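Local coordinates for foldase protein PrsA (Streptococcus pneumoniae, PDB 5TVL), which helps secreted proteins fold outside the cell after translocation and catalyses cis-trans isomerisation of peptidyl-prolyl bonds, at the interface of chains A and B. Coordinates in Å, arbitrary orientation; residue numbers count along the deposited sequence, not the author numbering. Chains: chain A/B, Foldase protein PrsA.

The interface of chains A and B. Residues chain A 27, 30-31, 34; chain B 16-17, 20-21.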
loop_
_atom_site.group_PDB
_atom_site.type_symbol
_atom_site.label_atom_id
_atom_site.label_comp_id
_atom_site.label_asym_id
_atom_site.label_seq_id
_atom_site.Cartn_x
_atom_site.Cartn_y
_atom_site.Cartn_z
ATOM N N ALA A 27 15.303 17.469 -15.678
ATOM C CA ALA A 27 15.893 18.706 -15.159
ATOM C C ALA A 27 14.865 19.616 -14.476
ATOM O O ALA A 27 15.177 20.276 -13.484
ATOM C CB ALA A 27 16.598 19.460 -16.277
ATOM N N VAL A 30 14.433 18.424 -11.028
ATOM C CA VAL A 30 15.556 18.833 -10.177
ATOM C C VAL A 30 15.347 20.225 -9.566
ATOM O O VAL A 30 15.669 20.424 -8.395
ATOM C CB VAL A 30 16.906 18.743 -10.936
ATOM C CG1 VAL A 30 18.036 19.436 -10.181
ATOM C CG2 VAL A 30 17.262 17.282 -11.178
ATOM N N LEU A 31 14.820 21.175 -10.340
ATOM C CA LEU A 31 14.506 22.506 -9.799
ATOM C C LEU A 31 13.355 22.435 -8.798
ATOM O O LEU A 31 13.364 23.145 -7.785
ATOM C CB LEU A 31 14.149 23.501 -10.903
ATOM C CG LEU A 31 14.034 24.968 -10.454
ATOM C CD1 LEU A 31 15.403 25.556 -10.149
ATOM C CD2 LEU A 31 13.325 25.797 -11.512
ATOM N N MET A 34 14.866 20.957 -5.626
ATOM C CA MET A 34 15.652 22.008 -4.966
ATOM C C MET A 34 14.752 23.016 -4.251
ATOM O O MET A 34 15.114 23.515 -3.187
ATOM C CB MET A 34 16.547 22.749 -5.971
ATOM C CG MET A 34 17.761 21.965 -6.447
ATOM S SD MET A 34 18.579 22.771 -7.842
ATOM C CE MET A 34 19.342 24.170 -7.022
ATOM N N GLN B 16 23.294 27.636 -9.403
ATOM C CA GLN B 16 22.888 26.648 -8.384
ATOM C C GLN B 16 22.113 25.487 -9.010
ATOM O O GLN B 16 22.373 24.318 -8.708
ATOM C CB GLN B 16 22.043 27.305 -7.287
ATOM C CG GLN B 16 22.857 28.152 -6.322
ATOM C CD GLN B 16 22.002 28.996 -5.387
ATOM O OE1 GLN B 16 20.991 29.571 -5.796
ATOM N NE2 GLN B 16 22.414 29.087 -4.127
ATOM N N PHE B 17 21.180 25.825 -9.896
ATOM C CA PHE B 17 20.458 24.829 -10.677
ATOM C C PHE B 17 21.394 23.990 -11.557
ATOM O O PHE B 17 21.252 22.767 -11.615
ATOM C CB PHE B 17 19.376 25.497 -11.535
ATOM C CG PHE B 17 18.636 24.539 -12.419
ATOM C CD1 PHE B 17 17.934 23.479 -11.865
ATOM C CD2 PHE B 17 18.646 24.688 -13.801
ATOM C CE1 PHE B 17 17.254 22.581 -12.669
ATOM C CE2 PHE B 17 17.964 23.795 -14.614
ATOM C CZ PHE B 17 17.267 22.739 -14.047
ATOM N N GLN B 20 23.568 21.406 -9.543
ATOM C CA GLN B 20 22.728 20.242 -9.220
ATOM C C GLN B 20 22.406 19.396 -10.460
ATOM O O GLN B 20 22.621 18.183 -10.458
ATOM C CB GLN B 20 21.423 20.685 -8.543
ATOM C CG GLN B 20 21.588 21.061 -7.076
ATOM C CD GLN B 20 21.582 19.851 -6.162
ATOM O OE1 GLN B 20 20.653 19.041 -6.193
ATOM N NE2 GLN B 20 22.619 19.717 -5.342
ATOM N N VAL B 21 21.896 20.040 -11.509
ATOM C CA VAL B 21 21.370 19.325 -12.682
ATOM C C VAL B 21 22.449 18.616 -13.523
ATOM O O VAL B 21 22.155 17.636 -14.205
ATOM C CB VAL B 21 20.499 20.258 -13.571
ATOM C CG1 VAL B 21 21.343 21.141 -14.483
ATOM C CG2 VAL B 21 19.509 19.452 -14.394
#
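The phenyl ring of B:Phe17 meets the helix of chain A with its rim, CE1 and CZ leading, and the peptide carbonyl of A:Ala27 lies at that edge, its C in the ring plane and its O in contact with CE1 and CZ. On one face sits B:Val21, one turn further along the same helix, its CB 4.0 Å above the plane and displaced toward the rim. A:Leu31 comes from the opposite side, beyond the CD1-CE1 rim and not over the ring centre, and crosses the phenylalanine at about a right angle: its CD1 methyl reaches CD1 of the ring at 3.7 Å, while its CB faces CE1. In B:Phe17, CG lies anti to the backbone N (chi1 177°), which directs the ring to the partner helix with B:Val21 at its back. Here a knob from one helix packs against another, a familiar way of joining helices: B:Phe17 is set among A:Ala27, A:Val30, A:Leu31 and A:Met34, spaced three and four apart on one helix face, the methionine touching its CA.

Next to the ring, CG2 of B:Val21 touches the CB methyl of A:Ala27 at 3.5 Å. A:Val30 offers CG1 to both B:Phe17 and B:Gln20, lying 4.0 Å from CB of the glutamine. Further along, A:Met34 and B:Gln20 run antiparallel alongside each other, with the thioether SD 3.5 Å from CG of B:Gln20. A bend at chi3 (72°) carries the methionine CE to the backbone carbonyl O of B:Gln16, 3.5 Å away. B:Gln20 contributes mainly its CB and CG, whereas B:Gln16 offers chiefly that carbonyl.

Helix 14-21 directly follows the N-terminal strands, so this segment of chain B lies on the long second helix, 25-44, of chain A; two-fold symmetry repeats the contact, as might suit a dimer, although the crystal alone does not establish one.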